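Long-range contacts in uncharacterized protein (Pseudomonas aeruginosa PAO1, PDB 4R1D), which binds the lipase effector Tle4 as its cognate immunity protein Tli4 and so probably protects Pseudomonas aeruginosa from its own H2 type VI secretion toxin: residues B[131-136]-B[152-157]; B[75-80]-B[100-105]; B[8-13]-B[146-151]. One frame throughout, in Å; residues are numbered along the deposited sequence. Where two conformers were deposited one is given.

Interaction 1: residues B[131-136]-B[152-157]; sequences RNLRSR and AYIAGD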
loop_
_atom_site.group_PDB
_atom_site.type_symbol
_atom_site.label_atom_id
_atom_site.label_comp_id
_atom_site.label_asym_id
_atom_site.label_seq_id
_atom_site.Cartn_x
_atom_site.Cartn_y
_atom_site.Cartn_z
ATOM N N ARG B 131 -14.673 -11.328 30.338
ATOM C CA ARG B 131 -15.751 -11.049 31.287
ATOM C C ARG B 131 -16.892 -10.268 30.649
ATOM O O ARG B 131 -18.053 -10.486 30.987
ATOM C CB ARG B 131 -15.240 -10.261 32.498
ATOM C CG ARG B 131 -14.311 -11.036 33.414
ATOM C CD ARG B 131 -14.101 -10.310 34.743
ATOM N NE ARG B 131 -13.417 -9.028 34.591
ATOM C CZ ARG B 131 -12.097 -8.877 34.617
ATOM N NH1 ARG B 131 -11.309 -9.932 34.783
ATOM N NH2 ARG B 131 -11.563 -7.670 34.474
ATOM N N ASN B 132 -16.557 -9.359 29.731
ATOM C CA ASN B 132 -17.521 -8.387 29.224
ATOM C C ASN B 132 -18.228 -8.761 27.914
ATOM O O ASN B 132 -19.157 -8.065 27.501
ATOM C CB ASN B 132 -16.852 -7.018 29.034
ATOM C CG ASN B 132 -16.251 -6.458 30.324
ATOM O OD1 ASN B 132 -16.689 -6.780 31.433
ATOM N ND2 ASN B 132 -15.254 -5.597 30.174
ATOM N N LEU B 133 -17.801 -9.834 27.258
ATOM C CA LEU B 133 -18.356 -10.153 25.935
ATOM C C LEU B 133 -19.726 -10.831 26.058
ATOM O O LEU B 133 -19.807 -11.996 26.416
ATOM C CB LEU B 133 -17.388 -11.021 25.123
ATOM C CG LEU B 133 -17.712 -11.138 23.626
ATOM C CD1 LEU B 133 -17.839 -9.760 22.979
ATOM C CD2 LEU B 133 -16.675 -11.981 22.893
ATOM N N ARG B 134 -20.789 -10.086 25.760
ATOM C CA ARG B 134 -22.158 -10.571 25.954
ATOM C C ARG B 134 -22.793 -10.893 24.611
ATOM O O ARG B 134 -22.686 -10.116 23.671
ATOM C CB ARG B 134 -23.011 -9.501 26.638
ATOM C CG ARG B 134 -22.480 -9.002 27.971
ATOM C CD ARG B 134 -22.913 -9.877 29.138
ATOM N NE ARG B 134 -22.974 -9.105 30.377
ATOM C CZ ARG B 134 -21.968 -8.979 31.240
ATOM N NH1 ARG B 134 -20.810 -9.585 31.010
ATOM N NH2 ARG B 134 -22.123 -8.251 32.339
ATOM N N SER B 135 -23.473 -12.031 24.519
ATOM C CA SER B 135 -24.156 -12.382 23.275
ATOM C C SER B 135 -25.424 -11.540 23.053
ATOM O O SER B 135 -26.051 -11.063 24.016
ATOM C CB SER B 135 -24.514 -13.869 23.292
ATOM O OG SER B 135 -25.270 -14.160 24.461
ATOM N N ARG B 136 -25.800 -11.360 21.787
ATOM C CA ARG B 136 -27.075 -10.752 21.419
ATOM C C ARG B 136 -27.525 -11.365 20.091
ATOM O O ARG B 136 -26.703 -11.871 19.329
ATOM C CB ARG B 136 -26.959 -9.217 21.291
ATOM C CG ARG B 136 -26.197 -8.742 20.039
ATOM C CD ARG B 136 -26.004 -7.215 19.970
ATOM N NE ARG B 136 -25.176 -6.911 18.801
ATOM C CZ ARG B 136 -25.646 -6.510 17.620
ATOM N NH1 ARG B 136 -26.943 -6.305 17.447
ATOM N NH2 ARG B 136 -24.811 -6.299 16.610
ATOM N N ALA B 152 -22.825 -9.979 19.262
ATOM C CA ALA B 152 -22.481 -9.709 20.644
ATOM C C ALA B 152 -22.291 -8.229 20.924
ATOM O O ALA B 152 -22.448 -7.387 20.039
ATOM C CB ALA B 152 -21.221 -10.491 21.028
ATOM N N TYR B 153 -21.969 -7.918 22.173
ATOM C CA TYR B 153 -21.507 -6.586 22.513
ATOM C C TYR B 153 -20.554 -6.634 23.687
ATOM O O TYR B 153 -20.650 -7.498 24.552
ATOM C CB TYR B 153 -22.666 -5.637 22.805
ATOM C CG TYR B 153 -23.485 -5.986 24.030
ATOM C CD1 TYR B 153 -24.484 -6.956 23.975
ATOM C CD2 TYR B 153 -23.278 -5.321 25.229
ATOM C CE1 TYR B 153 -25.241 -7.264 25.097
ATOM C CE2 TYR B 153 -24.028 -5.620 26.348
ATOM C CZ TYR B 153 -25.004 -6.586 26.277
ATOM O OH TYR B 153 -25.741 -6.866 27.409
ATOM N N ILE B 154 -19.616 -5.702 23.697
ATOM C CA ILE B 154 -18.661 -5.617 24.780
ATOM C C ILE B 154 -19.290 -4.727 25.836
ATOM O O ILE B 154 -19.425 -3.520 25.646
ATOM C CB ILE B 154 -17.328 -5.045 24.272
ATOM C CG1 ILE B 154 -16.808 -5.913 23.126
ATOM C CG2 ILE B 154 -16.315 -4.961 25.422
ATOM C CD1 ILE B 154 -15.631 -5.326 22.362
ATOM N N ALA B 155 -19.730 -5.335 26.932
ATOM C CA ALA B 155 -20.516 -4.610 27.921
ATOM C C ALA B 155 -19.657 -3.637 28.725
ATOM O O ALA B 155 -18.485 -3.899 28.991
ATOM C CB ALA B 155 -21.229 -5.592 28.856
ATOM N N GLY B 156 -20.249 -2.510 29.106
ATOM C CA GLY B 156 -19.563 -1.537 29.929
ATOM C C GLY B 156 -19.494 -0.177 29.266
ATOM O O GLY B 156 -19.902 -0.001 28.114
ATOM N N ASP B 157 -18.989 0.801 30.003
ATOM C CA ASP B 157 -18.854 2.143 29.462
ATOM C C ASP B 157 -17.546 2.768 29.915
ATOM O O ASP B 157 -17.413 3.990 29.971
ATOM C CB ASP B 157 -20.044 3.014 29.861
ATOM C CG ASP B 157 -20.296 3.007 31.354
ATOM O OD1 ASP B 157 -19.388 2.603 32.110
ATOM O OD2 ASP B 157 -21.404 3.409 31.770
#
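Arg134 and Tyr153 face each other as the hydrogen-bonded pair of a short antiparallel strand pairing, in which strand 133-135, directly after helix 119-132, runs beside the central strand 152-155 of a three-stranded sheet. Arg134 N donates to Tyr153 O at 2.9 Å and Tyr153 N to Arg134 O at 2.8 Å. A further bond from Ala155 N to Asn132 O, 2.8 Å long, carries the pairing back onto the helix end. The tight part lies around the tyrosine. Its CG sits between backbone N and carbonyl carbon (chi1 65°), and Arg134 CB covers one face of the ring, 3.8 Å from the Tyr153 centroid, in a CH-pi contact displaced toward the CE1-CZ rim. Arginine suits this place because its aliphatic stem packs while its charge lies farther out. The hydroxyl is bound to Glu144. Ala152 CA comes to 4.1 Å from Ser135 CA, strands so close that a small side chain suits the place. Ala152 CB then lies 3.0 Å from Arg134 O. On the face opposite Tyr153, Leu133 CD1 rests on Ala152 CB and Ile154 CG1, and Tyr108 adds to this apolar cluster. The helix end is looser and partly exposed: Asn132 touches Ala155 O through CB and CG, while Arg134 CG meets Ala155 CB at 3.7 Å and the guanidinium has that methyl over its centre. At the other end the buried Arg136 guanidinium also binds the carbonyls of Glu140 and Ile149, and its NE donates to Ala152 O at 3.0 Å, the oxygen in the guanidinium plane but the nitrogen above the carbonyl plane.

Interaction 2: residues B[75-80]-B[100-105]; sequences GNESVG and TSKPTW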
loop_
_atom_site.group_PDB
_atom_site.type_symbol
_atom_site.label_atom_id
_atom_site.label_comp_id
_atom_site.label_asym_id
_atom_site.label_seq_id
_atom_site.Cartn_x
_atom_site.Cartn_y
_atom_site.Cartn_z
ATOM N N GLY B 75 -9.273 -16.817 31.684
ATOM C CA GLY B 75 -10.513 -17.079 32.388
ATOM C C GLY B 75 -11.670 -17.097 31.402
ATOM O O GLY B 75 -11.510 -16.713 30.239
ATOM N N ASN B 76 -12.832 -17.548 31.863
ATOM C CA ASN B 76 -14.031 -17.566 31.035
ATOM C C ASN B 76 -13.841 -18.288 29.703
ATOM O O ASN B 76 -14.400 -17.883 28.683
ATOM C CB ASN B 76 -14.536 -16.136 30.822
ATOM C CG ASN B 76 -15.144 -15.550 32.081
ATOM O OD1 ASN B 76 -14.552 -14.686 32.736
ATOM N ND2 ASN B 76 -16.333 -16.029 32.435
ATOM N N GLU B 77 -13.065 -19.373 29.745
ATOM C CA GLU B 77 -12.688 -20.193 28.581
ATOM C C GLU B 77 -11.967 -19.465 27.444
ATOM O O GLU B 77 -11.757 -20.032 26.380
ATOM C CB GLU B 77 -13.849 -21.038 28.027
ATOM C CG GLU B 77 -15.231 -20.433 28.138
ATOM C CD GLU B 77 -15.878 -20.743 29.470
ATOM O OE1 GLU B 77 -16.806 -20.010 29.870
ATOM O OE2 GLU B 77 -15.454 -21.726 30.117
ATOM N N SER B 78 -11.575 -18.222 27.679
ATOM C CA SER B 78 -10.834 -17.478 26.672
ATOM C C SER B 78 -9.345 -17.780 26.792
ATOM O O SER B 78 -8.829 -17.920 27.903
ATOM C CB SER B 78 -11.102 -15.981 26.822
ATOM O OG SER B 78 -10.327 -15.239 25.899
ATOM N N VAL B 79 -8.658 -17.888 25.654
ATOM C CA VAL B 79 -7.230 -18.183 25.658
ATOM C C VAL B 79 -6.447 -17.300 24.685
ATOM O O VAL B 79 -7.008 -16.722 23.749
ATOM C CB VAL B 79 -6.951 -19.662 25.300
ATOM C CG1 VAL B 79 -7.634 -20.594 26.305
ATOM C CG2 VAL B 79 -7.418 -19.964 23.883
ATOM N N GLY B 80 -5.143 -17.214 24.904
ATOM C CA GLY B 80 -4.279 -16.499 23.981
ATOM C C GLY B 80 -3.036 -17.286 23.635
ATOM O O GLY B 80 -2.485 -17.990 24.479
ATOM N N THR B 100 -15.040 -15.978 23.664
ATOM C CA THR B 100 -16.413 -16.368 23.376
ATOM C C THR B 100 -17.414 -15.483 24.102
ATOM O O THR B 100 -17.152 -15.004 25.194
ATOM C CB THR B 100 -16.654 -17.829 23.796
ATOM O OG1 THR B 100 -16.296 -17.988 25.175
ATOM C CG2 THR B 100 -15.805 -18.757 22.953
ATOM N N SER B 101 -18.571 -15.268 23.487
ATOM C CA SER B 101 -19.631 -14.503 24.123
ATOM C C SER B 101 -20.395 -15.396 25.098
ATOM O O SER B 101 -20.345 -16.626 24.993
ATOM C CB SER B 101 -20.587 -13.963 23.062
ATOM O OG SER B 101 -21.006 -15.015 22.207
ATOM N N LYS B 102 -21.075 -14.761 26.050
ATOM C CA LYS B 102 -21.936 -15.470 26.997
ATOM C C LYS B 102 -23.258 -14.726 27.116
ATOM O O LYS B 102 -23.311 -13.501 26.972
ATOM C CB LYS B 102 -21.273 -15.561 28.378
ATOM C CG LYS B 102 -19.862 -16.111 28.351
ATOM C CD LYS B 102 -19.806 -17.480 27.704
ATOM C CE LYS B 102 -18.407 -17.793 27.196
ATOM N NZ LYS B 102 -18.333 -19.121 26.534
ATOM N N PRO B 103 -24.341 -15.461 27.417
ATOM C CA PRO B 103 -24.356 -16.911 27.638
ATOM C C PRO B 103 -24.478 -17.732 26.360
ATOM O O PRO B 103 -24.192 -18.932 26.387
ATOM C CB PRO B 103 -25.604 -17.117 28.512
ATOM C CG PRO B 103 -26.499 -15.989 28.154
ATOM C CD PRO B 103 -25.570 -14.813 27.910
ATOM N N THR B 104 -24.913 -17.117 25.265
ATOM C CA THR B 104 -24.921 -17.821 23.992
ATOM C C THR B 104 -23.520 -17.803 23.390
ATOM O O THR B 104 -22.919 -16.749 23.204
ATOM C CB THR B 104 -25.921 -17.222 22.981
ATOM O OG1 THR B 104 -27.260 -17.441 23.441
ATOM C CG2 THR B 104 -25.765 -17.898 21.632
ATOM N N TRP B 105 -23.020 -18.985 23.080
ATOM C CA TRP B 105 -21.662 -19.159 22.588
ATOM C C TRP B 105 -21.490 -18.644 21.162
ATOM O O TRP B 105 -22.225 -19.037 20.257
ATOM C CB TRP B 105 -21.322 -20.646 22.653
ATOM C CG TRP B 105 -19.878 -20.987 22.525
ATOM C CD1 TRP B 105 -18.976 -21.128 23.539
ATOM C CD2 TRP B 105 -19.173 -21.259 21.317
ATOM N NE1 TRP B 105 -17.745 -21.469 23.035
ATOM C CE2 TRP B 105 -17.841 -21.555 21.670
ATOM C CE3 TRP B 105 -19.537 -21.279 19.967
ATOM C CZ2 TRP B 105 -16.873 -21.869 20.726
ATOM C CZ3 TRP B 105 -18.574 -21.589 19.031
ATOM C CH2 TRP B 105 -17.258 -21.884 19.413
#
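Glu77 meets Lys102 and Thr100 in a small, partly buried contact between two loops, exposed on the Glu77 side. From the backbone, Glu77 CB heads toward the other segment without touching it. CG makes the first contacts, lying 3.7 Å from Lys102 NZ and 4.0 Å from Thr100 OG1. The chain then bends (chi2 -87°), placing CD at 4.2 Å from Lys102 NZ, and of the carboxylate oxygens OE1 comes nearest, at 3.8 Å from Lys102 NZ. That is a long salt bridge, probably weak. The ammonium has a shorter bond within its own loop: Lys102 NZ donates to Thr100 OG1 at 2.7 Å, which holds the lysine tip beside Glu77 CG. Both hold for one of two deposited lysine conformers, which leaves the ion pair doubtful. Threonine suits its place because its hydroxyl oxygen can accept a hydrogen bond from the ammonium where the strand ends. Asn76 contributes through its backbone, with O at 4.0 Å from Thr100 OG1. Asparagine tolerates well the positive phi (54°) that its place in the turn requires, and Glu77 adopts a similar backbone. The turn is closed by Ser78 N bonding to Gly75 O at 3.0 Å, while Ser78 OG ties it to Tyr98 O on the adjoining strand. The whole is a type I' beta turn at the tip of the hairpin formed by strands 68-73 and 79-84, set beside the connection between antiparallel strands 92-100 and 107-115.

Interaction 3: residues B[8-13]-B[146-151]; sequences THCFGR and GFCIDH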
loop_
_atom_site.group_PDB
_atom_site.type_symbol
_atom_site.label_atom_id
_atom_site.label_comp_id
_atom_site.label_asym_id
_atom_site.label_seq_id
_atom_site.Cartn_x
_atom_site.Cartn_y
_atom_site.Cartn_z
ATOM N N THR B 8 -33.133 -1.094 11.636
ATOM C CA THR B 8 -32.242 -0.388 12.555
ATOM C C THR B 8 -31.115 -1.323 12.988
ATOM O O THR B 8 -31.368 -2.391 13.550
ATOM C CB THR B 8 -33.009 0.124 13.793
ATOM O OG1 THR B 8 -33.988 1.092 13.387
ATOM C CG2 THR B 8 -32.055 0.741 14.814
ATOM N N HIS B 9 -29.875 -0.922 12.709
ATOM C CA HIS B 9 -28.704 -1.744 12.971
ATOM C C HIS B 9 -27.883 -1.144 14.110
ATOM O O HIS B 9 -27.796 0.074 14.248
ATOM C CB HIS B 9 -27.807 -1.816 11.724
ATOM C CG HIS B 9 -28.442 -2.496 10.553
ATOM N ND1 HIS B 9 -28.315 -3.848 10.319
ATOM C CD2 HIS B 9 -29.185 -2.007 9.534
ATOM C CE1 HIS B 9 -28.970 -4.167 9.219
ATOM N NE2 HIS B 9 -29.504 -3.067 8.719
ATOM N N CYS B 10 -27.280 -2.007 14.919
ATOM C CA CYS B 10 -26.343 -1.569 15.950
ATOM C C CYS B 10 -24.928 -1.750 15.437
ATOM O O CYS B 10 -24.553 -2.850 15.038
ATOM C CB CYS B 10 -26.461 -2.424 17.195
ATOM S SG CYS B 10 -28.071 -2.431 17.984
ATOM N N PHE B 11 -24.151 -0.672 15.452
ATOM C CA PHE B 11 -22.727 -0.744 15.139
ATOM C C PHE B 11 -21.974 0.007 16.240
ATOM O O PHE B 11 -22.196 1.199 16.449
ATOM C CB PHE B 11 -22.426 -0.121 13.771
ATOM C CG PHE B 11 -23.125 -0.796 12.617
ATOM C CD1 PHE B 11 -22.924 -2.147 12.351
ATOM C CD2 PHE B 11 -23.962 -0.069 11.784
ATOM C CE1 PHE B 11 -23.567 -2.766 11.279
ATOM C CE2 PHE B 11 -24.609 -0.675 10.708
ATOM C CZ PHE B 11 -24.408 -2.025 10.455
ATOM N N GLY B 12 -21.125 -0.692 16.977
ATOM C CA GLY B 12 -20.385 -0.041 18.050
ATOM C C GLY B 12 -21.352 0.575 19.047
ATOM O O GLY B 12 -22.238 -0.121 19.557
ATOM N N ARG B 13 -21.206 1.875 19.310
ATOM C CA ARG B 13 -22.071 2.563 20.273
ATOM C C ARG B 13 -23.302 3.152 19.609
ATOM O O ARG B 13 -24.129 3.774 20.280
ATOM C CB ARG B 13 -21.310 3.700 20.987
ATOM C CG ARG B 13 -20.000 3.281 21.644
ATOM C CD ARG B 13 -20.193 2.606 23.005
ATOM N NE ARG B 13 -18.980 1.913 23.454
ATOM C CZ ARG B 13 -18.839 1.340 24.648
ATOM N NH1 ARG B 13 -19.832 1.397 25.532
ATOM N NH2 ARG B 13 -17.711 0.713 24.965
ATOM N N GLY B 146 -22.581 -0.556 26.002
ATOM C CA GLY B 146 -21.567 -1.421 25.424
ATOM C C GLY B 146 -21.366 -1.220 23.935
ATOM O O GLY B 146 -22.136 -0.509 23.291
ATOM N N PHE B 147 -20.339 -1.883 23.404
ATOM C CA PHE B 147 -19.918 -1.743 22.016
ATOM C C PHE B 147 -20.372 -2.967 21.210
ATOM O O PHE B 147 -19.879 -4.071 21.415
ATOM C CB PHE B 147 -18.392 -1.603 21.995
ATOM C CG PHE B 147 -17.818 -1.310 20.634
ATOM C CD1 PHE B 147 -17.710 -0.005 20.175
ATOM C CD2 PHE B 147 -17.366 -2.337 19.829
ATOM C CE1 PHE B 147 -17.169 0.259 18.923
ATOM C CE2 PHE B 147 -16.834 -2.076 18.586
ATOM C CZ PHE B 147 -16.735 -0.782 18.131
ATOM N N CYS B 148 -21.327 -2.770 20.309
ATOM C CA CYS B 148 -21.904 -3.880 19.563
ATOM C C CYS B 148 -21.009 -4.334 18.428
ATOM O O CYS B 148 -20.494 -3.516 17.680
ATOM C CB CYS B 148 -23.275 -3.510 19.006
ATOM S SG CYS B 148 -24.600 -3.453 20.264
ATOM N N ILE B 149 -20.847 -5.648 18.317
ATOM C CA ILE B 149 -20.150 -6.264 17.194
ATOM C C ILE B 149 -21.054 -7.386 16.661
ATOM O O ILE B 149 -22.208 -7.501 17.089
ATOM C CB ILE B 149 -18.774 -6.805 17.635
ATOM C CG1 ILE B 149 -18.936 -7.939 18.653
ATOM C CG2 ILE B 149 -17.929 -5.669 18.247
ATOM C CD1 ILE B 149 -17.638 -8.618 19.040
ATOM N N ASP B 150 -20.553 -8.210 15.740
ATOM C CA ASP B 150 -21.345 -9.331 15.238
ATOM C C ASP B 150 -21.785 -10.225 16.391
ATOM O O ASP B 150 -20.947 -10.725 17.134
ATOM C CB ASP B 150 -20.531 -10.197 14.281
ATOM C CG ASP B 150 -19.897 -9.402 13.178
ATOM O OD1 ASP B 150 -20.543 -9.217 12.125
ATOM O OD2 ASP B 150 -18.757 -8.956 13.369
ATOM N N HIS B 151 -23.095 -10.425 16.529
ATOM C CA HIS B 151 -23.638 -11.413 17.464
ATOM C C HIS B 151 -23.347 -11.149 18.941
ATOM O O HIS B 151 -23.596 -12.005 19.791
ATOM C CB HIS B 151 -23.134 -12.813 17.109
ATOM C CG HIS B 151 -23.450 -13.233 15.709
ATOM N ND1 HIS B 151 -24.700 -13.674 15.327
ATOM C CD2 HIS B 151 -22.674 -13.286 14.602
ATOM C CE1 HIS B 151 -24.680 -13.979 14.040
ATOM N NE2 HIS B 151 -23.463 -13.747 13.575
HETATM O O HOH W 1 -22.854 2.219 25.297
#
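The ring of Phe147 carries Gly12 CA over one face, 3.5 Å from the ring centroid and displaced toward CD1 and CE1, while Arg13 NE lies at the ring's edge. The Arg13 guanidinium is turned 57° from that ring and lies with one face on the peptide joining Gly146 to Phe147: Phe147 N is over its centre and Gly146 C nearer the rim. At the guanidinium's edge, in plane, a water accepts from Arg13 NH1 at 3.1 Å and also from Gly146 N at 2.9 Å, joining two donors that could not bond each other. Glycine suits position 12 twice over, since phi is positive (58°) and its bare CA can approach the aromatic face in a close CH-pi contact. At the backbone angles of Gly146 a CB would jam against the preceding carbonyl O, and Arg13 NH1 comes within 3.3 Å of Gly146 CA. Beside the ring, Gly12 and Cys148 make a single antiparallel bridge of the hydrogen-bonded kind: Cys148 N donates to Gly12 O at 2.9 Å, nearly straight at the hydrogen, and Gly12 N to Cys148 O at 3.0 Å in a more bent bond. Behind the bridge, Cys10 CB lies 3.7 Å from Cys148 SG, two small side chains packing closely. Arg13 NE also forms a salt bridge to Glu162 of strand 162-169. The turn leaving strand 7-11 toward 14-18, in a small antiparallel sheet with 296-297, is buried against outer strand 146-149 of the sheet containing 152-155, while Phe11 packs on Tyr28 and Phe164 of strands 23-30 and 162-169.

How the interactions relate
Interactions 1 and 3 have centres about 10 Å apart and meet at one three-stranded sheet: strand 152-155 stands between 133-135 and 146-149, with Ile154 N bonded to Phe147 O. Interaction 2, its centre about 11 Å from that of interaction 1, adjoins the outer side, where the backbone of Lys102 probably bonds with Leu133 and Ser135. It does not touch interaction 3, about 18 Å away between centres. Along the chain interaction 2 closes first and is nested within the long loop closed by interaction 3, whereas interactions 1 and 3 alternate. The small sheet, with the turn at 12-13 bridged to its edge, probably helps join the N-terminal and C-terminal regions of this immunity protein.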